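PDB 1JYE: lactose Operon Repressor from Escherichia coli, which represses the lactose operon by binding its operator DNA, and probably lets go when an inducer sugar binds its core domain. Local coordinates for residues Val244-Met249 with Gly272-Glu277; Ile268-Tyr273 with Pro284-Ile289; Thr288-Phe293 with Pro320-Lys325. The protein carries 1 engineered substitution. One frame throughout, in Å; residues are numbered along the deposited sequence.

Interaction 1 of 3, residues Val244-Met249 with Gly272-Glu277. With GOL (glycerol), chain B.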
# COMPACT_ATOMS: atom_id res chain seq x y z
N VAL A 244 2.66 -18.87 3.78
CA VAL A 244 3.11 -17.57 4.27
C VAL A 244 1.92 -16.68 4.63
O VAL A 244 0.92 -16.64 3.91
CB VAL A 244 4.01 -16.90 3.22
CG1 VAL A 244 4.60 -15.61 3.77
CG2 VAL A 244 5.13 -17.86 2.82
N ALA A 245 2.05 -15.95 5.74
CA ALA A 245 0.97 -15.12 6.27
C ALA A 245 0.42 -13.98 5.42
O ALA A 245 -0.69 -13.52 5.66
CB ALA A 245 1.36 -14.60 7.66
N ASN A 246 1.20 -13.49 4.46
CA ASN A 246 0.68 -12.46 3.56
C ASN A 246 1.51 -12.43 2.30
O ASN A 246 2.58 -13.04 2.24
CB ASN A 246 0.54 -11.09 4.26
CG ASN A 246 1.85 -10.31 4.36
OD1 ASN A 246 2.93 -10.86 4.23
ND2 ASN A 246 1.73 -9.01 4.63
N ASP A 247 1.01 -11.76 1.27
CA ASP A 247 1.71 -11.72 0.01
C ASP A 247 3.07 -11.04 0.04
O ASP A 247 4.00 -11.48 -0.63
CB ASP A 247 0.82 -11.08 -1.07
CG ASP A 247 -0.39 -11.93 -1.39
OD1 ASP A 247 -0.40 -13.13 -1.03
OD2 ASP A 247 -1.34 -11.41 -2.01
N GLN A 248 3.20 -9.98 0.83
CA GLN A 248 4.48 -9.29 0.90
C GLN A 248 5.55 -10.18 1.54
O GLN A 248 6.68 -10.22 1.06
CB GLN A 248 4.34 -7.98 1.66
CG GLN A 248 3.62 -6.91 0.84
CD GLN A 248 3.10 -5.79 1.69
OE1 GLN A 248 2.13 -5.96 2.43
NE2 GLN A 248 3.74 -4.63 1.60
N MET A 249 5.22 -10.88 2.61
CA MET A 249 6.21 -11.76 3.20
C MET A 249 6.50 -12.89 2.22
O MET A 249 7.62 -13.40 2.16
CB MET A 249 5.72 -12.34 4.54
CG MET A 249 5.64 -11.30 5.64
SD MET A 249 5.45 -12.05 7.27
CE MET A 249 3.82 -12.63 7.17
N GLY A 272 0.63 -17.48 -0.56
CA GLY A 272 0.58 -16.24 0.18
C GLY A 272 -0.79 -16.02 0.81
O GLY A 272 -1.55 -16.98 1.00
N TYR A 273 -1.11 -14.78 1.13
CA TYR A 273 -2.40 -14.46 1.74
C TYR A 273 -2.71 -12.98 1.53
O TYR A 273 -1.89 -12.13 1.86
CB TYR A 273 -2.35 -14.79 3.25
CG TYR A 273 -3.66 -15.26 3.85
CD1 TYR A 273 -4.74 -14.39 4.01
CD2 TYR A 273 -3.80 -16.58 4.29
CE1 TYR A 273 -5.93 -14.82 4.60
CE2 TYR A 273 -4.99 -17.02 4.87
CZ TYR A 273 -6.05 -16.14 5.03
OH TYR A 273 -7.21 -16.58 5.62
N ASP A 274 -3.89 -12.72 0.97
CA ASP A 274 -4.44 -11.38 0.68
C ASP A 274 -4.91 -11.21 -0.76
O ASP A 274 -6.01 -10.72 -1.01
CB ASP A 274 -3.42 -10.26 0.95
CG ASP A 274 -3.23 -9.96 2.42
OD1 ASP A 274 -4.04 -10.43 3.25
OD2 ASP A 274 -2.27 -9.24 2.75
N ASP A 275 -4.05 -11.61 -1.70
CA ASP A 275 -4.26 -11.45 -3.13
C ASP A 275 -4.16 -9.96 -3.43
O ASP A 275 -5.11 -9.32 -3.88
CB ASP A 275 -5.62 -11.98 -3.63
CG ASP A 275 -5.76 -11.84 -5.15
OD1 ASP A 275 -4.72 -11.78 -5.82
OD2 ASP A 275 -6.90 -11.81 -5.67
N THR A 276 -2.98 -9.41 -3.14
CA THR A 276 -2.73 -8.00 -3.39
C THR A 276 -2.67 -7.80 -4.90
O THR A 276 -2.44 -8.75 -5.65
CB THR A 276 -1.39 -7.55 -2.79
OG1 THR A 276 -0.32 -8.23 -3.46
CG2 THR A 276 -1.34 -7.87 -1.31
N GLU A 277 -2.88 -6.57 -5.34
CA GLU A 277 -2.83 -6.27 -6.76
C GLU A 277 -1.48 -6.68 -7.33
O GLU A 277 -1.40 -7.27 -8.41
CB GLU A 277 -3.06 -4.77 -6.97
CG GLU A 277 -4.36 -4.29 -6.35
CD GLU A 277 -4.42 -2.78 -6.19
OE1 GLU A 277 -4.34 -2.07 -7.21
OE2 GLU A 277 -4.54 -2.31 -5.03
C1 GOL B . -1.93 -8.51 6.30
O1 GOL B . -1.34 -8.28 5.02
C2 GOL B . -3.26 -9.24 6.13
O2 GOL B . -3.04 -10.53 5.60
C3 GOL B . -3.97 -9.36 7.48
O3 GOL B . -5.19 -10.07 7.30
O HOH W 1 -1.18 -18.85 2.96
O HOH W 2 0.45 -8.59 1.56
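Asp247 faces Tyr273, Asp275 and Thr276, and its carboxylate ties the two segments together. OD2 takes a nearly straight bond from Thr276 N, which meets it almost along the C-O axis (2.8 Å, 162°). Asp275 N also points at this OD2 atom, but that bond is bent and weak. The other oxygen, OD1, receives a weak bond from Tyr273 N (2.8 Å) and is also hydrogen-bonded to Thr288 OG1. With CG beside its own backbone N (chi1 -67°), Asp247 brings OD1 to Tyr273 N and OD2 to Asp275 N and Thr276 N. This part is tight. A side chain on Gly272 would run into Asp247 OD1. Asn246 CA donates a C-H contact to Tyr273 O at 3.1 Å, and Tyr273 CB lies 3.2 Å from Ala245 O. Asp274 and Asp275 bring further carboxylates nearby, though Asp275 is salt-bridged to Arg326. The backbone N-H groups and Thr288 probably help Asp247 stay charged.

The other side is looser and is met by a glycerol and a water. Asn246 ND2 donates to glycerol O1 (3.2 Å), while Asp274 accepts from glycerol O2 at OD1 and from O1 at OD2 (both 2.6 Å). A water joins Asp274 OD2 to Gln248 N and OE1. Arg197 and Gln291 also bond the glycerol.

Asn246 OD1 accepts from Met249 N (2.8 Å), the N-cap bond of helix 247-259. Helix starts and loops at the C-terminal ends of parallel strands line the ligand cleft of periplasmic-binding-protein folds. The glycerol, probably from the crystallisation liquor, may mark the sugar pocket.

Interaction 2 of 3, residues Ile268-Tyr273 with Pro284-Ile289; sequences ISVVGY and PPLTTI
Ile289 lies over one face of the Tyr273 ring. Its CB sits 3.8 Å from the ring centroid, only 5° off the ring normal, a CH-pi contact. The two branches then spread across the ring. CG1 lies toward the CD2 and CE2 side of the ring, 3.8 Å from CD2. CG2 reaches toward CZ, also at 3.8 Å. This spread follows from Ile289 CG2 standing anti to the backbone N while CG1 lies beside it (chi1 -58°).

At the other end of the contact Val270 and Leu286 cross at a slant, Val270 CG1 to Leu286 CD1 at 4.0 Å. The same leucine methyl lies 3.9 Å from Gly272 N. Between the two apolar pairs the backbones join. Gly272 N donates to Thr287 O in the plane of the carbonyl (2.9 Å, 171°). Val271 CA adds a C-H contact to this oxygen at 3.4 Å. A side chain on Gly272 would collide with Leu286 CD2. Thr288 OG1 comes close to Gly272 C and Tyr273 N, but it bonds to Asp247. Ile289 N is buried here and has no partner in the model.

Around this contact, strand 269-271 pairs with strand 241-244 and helix 247-259 packs on Val270 and Leu286. Arg197 makes a cation-pi contact with the Tyr273 ring. Past Thr287, Thr288 and Ile289 stands strand 316-324.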
# COMPACT_ATOMS: atom_id res chain seq x y z
N ILE A 268 10.36 -25.30 -4.34
CA ILE A 268 9.64 -24.95 -3.12
C ILE A 268 8.39 -24.15 -3.48
O ILE A 268 8.48 -23.04 -4.00
CB ILE A 268 10.50 -24.11 -2.16
CG1 ILE A 268 11.74 -24.90 -1.74
CG2 ILE A 268 9.67 -23.73 -0.93
CD1 ILE A 268 12.62 -24.18 -0.74
N SER A 269 7.23 -24.74 -3.22
CA SER A 269 5.96 -24.08 -3.51
C SER A 269 5.68 -23.04 -2.43
O SER A 269 6.09 -23.19 -1.28
CB SER A 269 4.82 -25.09 -3.57
OG SER A 269 4.91 -25.89 -4.74
N VAL A 270 4.96 -21.99 -2.81
CA VAL A 270 4.64 -20.93 -1.87
C VAL A 270 3.20 -20.48 -2.01
O VAL A 270 2.70 -20.29 -3.12
CB VAL A 270 5.56 -19.69 -2.11
CG1 VAL A 270 5.19 -18.58 -1.14
CG2 VAL A 270 7.02 -20.09 -1.93
N VAL A 271 2.52 -20.32 -0.87
CA VAL A 271 1.15 -19.83 -0.86
C VAL A 271 1.15 -18.57 -0.01
O VAL A 271 1.64 -18.58 1.12
CB VAL A 271 0.18 -20.86 -0.24
CG1 VAL A 271 -1.23 -20.29 -0.25
CG2 VAL A 271 0.22 -22.16 -1.02
N GLY A 272 0.63 -17.48 -0.56
CA GLY A 272 0.58 -16.24 0.18
C GLY A 272 -0.79 -16.02 0.81
O GLY A 272 -1.55 -16.98 1.00
N TYR A 273 -1.11 -14.78 1.13
CA TYR A 273 -2.40 -14.46 1.74
C TYR A 273 -2.71 -12.98 1.53
O TYR A 273 -1.89 -12.13 1.86
CB TYR A 273 -2.35 -14.79 3.25
CG TYR A 273 -3.66 -15.26 3.85
CD1 TYR A 273 -4.74 -14.39 4.01
CD2 TYR A 273 -3.80 -16.58 4.29
CE1 TYR A 273 -5.93 -14.82 4.60
CE2 TYR A 273 -4.99 -17.02 4.87
CZ TYR A 273 -6.05 -16.14 5.03
OH TYR A 273 -7.21 -16.58 5.62
N PRO A 284 7.51 -16.13 -9.89
CA PRO A 284 6.34 -16.17 -10.78
C PRO A 284 5.08 -15.71 -10.04
O PRO A 284 5.11 -15.53 -8.82
CB PRO A 284 6.28 -17.63 -11.19
CG PRO A 284 6.71 -18.33 -9.96
CD PRO A 284 7.89 -17.49 -9.48
N PRO A 285 3.97 -15.52 -10.77
CA PRO A 285 2.71 -15.09 -10.13
C PRO A 285 2.38 -15.97 -8.92
O PRO A 285 2.47 -17.20 -8.99
CB PRO A 285 1.71 -15.20 -11.26
CG PRO A 285 2.54 -14.74 -12.44
CD PRO A 285 3.83 -15.52 -12.24
N LEU A 286 1.99 -15.31 -7.84
CA LEU A 286 1.72 -15.96 -6.56
C LEU A 286 0.35 -16.55 -6.26
O LEU A 286 -0.67 -15.87 -6.34
CB LEU A 286 2.08 -14.97 -5.45
CG LEU A 286 1.88 -15.39 -4.00
CD1 LEU A 286 2.85 -16.52 -3.65
CD2 LEU A 286 2.11 -14.19 -3.09
N THR A 287 0.34 -17.83 -5.89
CA THR A 287 -0.89 -18.50 -5.50
C THR A 287 -1.16 -17.91 -4.12
O THR A 287 -0.25 -17.84 -3.29
CB THR A 287 -0.68 -20.02 -5.37
OG1 THR A 287 -0.46 -20.57 -6.67
CG2 THR A 287 -1.91 -20.68 -4.74
N THR A 288 -2.39 -17.50 -3.86
CA THR A 288 -2.69 -16.86 -2.59
C THR A 288 -4.16 -17.01 -2.19
O THR A 288 -4.95 -17.65 -2.88
CB THR A 288 -2.32 -15.36 -2.70
OG1 THR A 288 -2.55 -14.70 -1.46
CG2 THR A 288 -3.15 -14.70 -3.81
N ILE A 289 -4.50 -16.42 -1.04
CA ILE A 289 -5.86 -16.44 -0.52
C ILE A 289 -6.42 -15.03 -0.65
O ILE A 289 -5.88 -14.09 -0.07
CB ILE A 289 -5.89 -16.84 0.97
CG1 ILE A 289 -5.25 -18.21 1.16
CG2 ILE A 289 -7.33 -16.82 1.48
CD1 ILE A 289 -5.91 -19.33 0.37

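Interaction 3 of 3, residues Thr288-Phe293 with Pro320-Lys325; sequences TIKQDF and PVSLVK
Thr288 with Val324 and Ile289 with Leu323 are successive pairs of an antiparallel ladder in the small mixed sheet of strands 158-161, 316-324 and 288-290. The first pair is hydrogen-bonded both ways. Thr288 N donates to Val324 O (3.0 Å), and Val324 N returns a straighter bond to Thr288 O (2.8 Å, 173°). Further along, Lys290 N donates to Ser322 O at 2.8 Å. The two strands are twisted, their directions 137° apart.

On one face Thr288 and Val324 lie side by side and point the same way, CG2 to CB at 4.1 Å. Val324 CG2 also touches Lys290 CB, while the rest of the lysine runs out extended. On the other face Ile289 meets two partners. Its CD1 touches Leu323 CD1 at 3.8 Å, and its CG2 touches Val321 CB at 3.9 Å. An alanine in place of Ile289 removes both CD1 and CG2, and would probably leave Leu323 and Val321 without their shared neighbour and open a gap on this face.

Past the ladder a water accepts from Asp292 N and donates to Lys290 O and Pro320 O, bridging the segments where they part. Asp292 then caps helix 293-308 through Leu295 N, and Gln291 NE2 bonds Asp274 OD1. Three such strands, running on into the crossovers, are typical of the link between the N- and C-terminal subdomains of LacI-family cores.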
# COMPACT_ATOMS: atom_id res chain seq x y z
N THR A 288 -2.39 -17.50 -3.86
CA THR A 288 -2.69 -16.86 -2.59
C THR A 288 -4.16 -17.01 -2.19
O THR A 288 -4.95 -17.65 -2.88
CB THR A 288 -2.32 -15.36 -2.70
OG1 THR A 288 -2.55 -14.70 -1.46
CG2 THR A 288 -3.15 -14.70 -3.81
N ILE A 289 -4.50 -16.42 -1.04
CA ILE A 289 -5.86 -16.44 -0.52
C ILE A 289 -6.42 -15.03 -0.65
O ILE A 289 -5.88 -14.09 -0.07
CB ILE A 289 -5.89 -16.84 0.97
CG1 ILE A 289 -5.25 -18.21 1.16
CG2 ILE A 289 -7.33 -16.82 1.48
CD1 ILE A 289 -5.91 -19.33 0.37
N LYS A 290 -7.49 -14.89 -1.41
CA LYS A 290 -8.08 -13.58 -1.61
C LYS A 290 -8.93 -13.07 -0.45
O LYS A 290 -9.87 -13.74 -0.02
CB LYS A 290 -8.92 -13.55 -2.89
CG LYS A 290 -9.64 -12.23 -3.12
CD LYS A 290 -10.42 -12.27 -4.43
CE LYS A 290 -11.14 -10.95 -4.69
NZ LYS A 290 -11.84 -10.97 -6.00
N GLN A 291 -8.58 -11.89 0.05
CA GLN A 291 -9.34 -11.23 1.10
C GLN A 291 -9.79 -9.94 0.42
O GLN A 291 -8.96 -9.06 0.15
CB GLN A 291 -8.48 -10.89 2.31
CG GLN A 291 -7.89 -12.09 3.04
CD GLN A 291 -7.46 -11.74 4.45
OE1 GLN A 291 -8.19 -11.99 5.41
NE2 GLN A 291 -6.28 -11.14 4.58
N ASP A 292 -11.08 -9.82 0.15
CA ASP A 292 -11.63 -8.65 -0.53
C ASP A 292 -11.74 -7.44 0.41
O ASP A 292 -12.82 -7.15 0.94
CB ASP A 292 -12.99 -9.00 -1.12
CG ASP A 292 -13.46 -7.99 -2.15
OD1 ASP A 292 -14.37 -8.33 -2.93
OD2 ASP A 292 -12.94 -6.85 -2.16
N PHE A 293 -10.63 -6.74 0.60
CA PHE A 293 -10.60 -5.59 1.49
C PHE A 293 -11.57 -4.49 1.10
O PHE A 293 -12.12 -3.80 1.95
CB PHE A 293 -9.18 -5.01 1.56
CG PHE A 293 -8.16 -5.98 2.08
CD1 PHE A 293 -8.28 -6.54 3.35
CD2 PHE A 293 -7.07 -6.34 1.29
CE1 PHE A 293 -7.34 -7.45 3.82
CE2 PHE A 293 -6.12 -7.25 1.77
CZ PHE A 293 -6.26 -7.80 3.03
N PRO A 320 -16.50 -14.34 3.19
CA PRO A 320 -15.79 -15.45 2.55
C PRO A 320 -14.44 -15.06 1.95
O PRO A 320 -14.17 -13.88 1.71
CB PRO A 320 -16.78 -15.91 1.49
CG PRO A 320 -17.43 -14.62 1.07
CD PRO A 320 -17.68 -13.94 2.41
N VAL A 321 -13.61 -16.07 1.73
CA VAL A 321 -12.31 -15.90 1.11
C VAL A 321 -12.24 -16.99 0.05
O VAL A 321 -13.07 -17.91 0.05
CB VAL A 321 -11.14 -16.07 2.11
CG1 VAL A 321 -11.22 -14.99 3.18
CG2 VAL A 321 -11.18 -17.47 2.75
N SER A 322 -11.26 -16.91 -0.84
CA SER A 322 -11.12 -17.91 -1.88
C SER A 322 -9.66 -18.12 -2.22
O SER A 322 -8.82 -17.27 -1.93
CB SER A 322 -11.90 -17.50 -3.13
OG SER A 322 -11.38 -16.31 -3.69
N LEU A 323 -9.37 -19.26 -2.83
CA LEU A 323 -8.01 -19.60 -3.24
C LEU A 323 -7.80 -19.14 -4.67
O LEU A 323 -8.61 -19.42 -5.55
CB LEU A 323 -7.81 -21.11 -3.17
CG LEU A 323 -6.51 -21.69 -3.75
CD1 LEU A 323 -5.33 -21.26 -2.88
CD2 LEU A 323 -6.61 -23.21 -3.80
N VAL A 324 -6.70 -18.42 -4.90
CA VAL A 324 -6.37 -17.93 -6.23
C VAL A 324 -5.14 -18.72 -6.66
O VAL A 324 -4.04 -18.49 -6.16
CB VAL A 324 -6.03 -16.43 -6.21
CG1 VAL A 324 -5.67 -15.96 -7.62
CG2 VAL A 324 -7.21 -15.64 -5.67
N LYS A 325 -5.33 -19.68 -7.56
CA LYS A 325 -4.22 -20.51 -8.02
C LYS A 325 -3.43 -19.84 -9.12
O LYS A 325 -3.98 -19.47 -10.16
CB LYS A 325 -4.75 -21.86 -8.53
CG LYS A 325 -5.44 -22.70 -7.48
CD LYS A 325 -5.91 -24.03 -8.07
CE LYS A 325 -6.66 -24.87 -7.05
NZ LYS A 325 -7.11 -26.16 -7.64
O HOH W 3 -12.49 -12.23 0.31

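Overall arrangement
From the N terminus, interaction 1 comes first. It closes the loop through helix 247-259 and strand 269-271, bringing 272-277 back to the helix start. Interaction 2 begins before that loop has ended and shares Gly272 and Tyr273 with it. It closes a shorter connection, 274-283, which has no helix or strand. Interaction 3 then takes over Thr288 and Ile289 and closes the longest loop, through helix 293-308. The closed loops follow one another in series, linked through shared residues, and none nests inside another. Asp274 N lies 2.6 Å from Ile289 O, a probable hydrogen bond. Together the three contacts tie the strand 269-271 edge of the parallel sheet to the small mixed sheet.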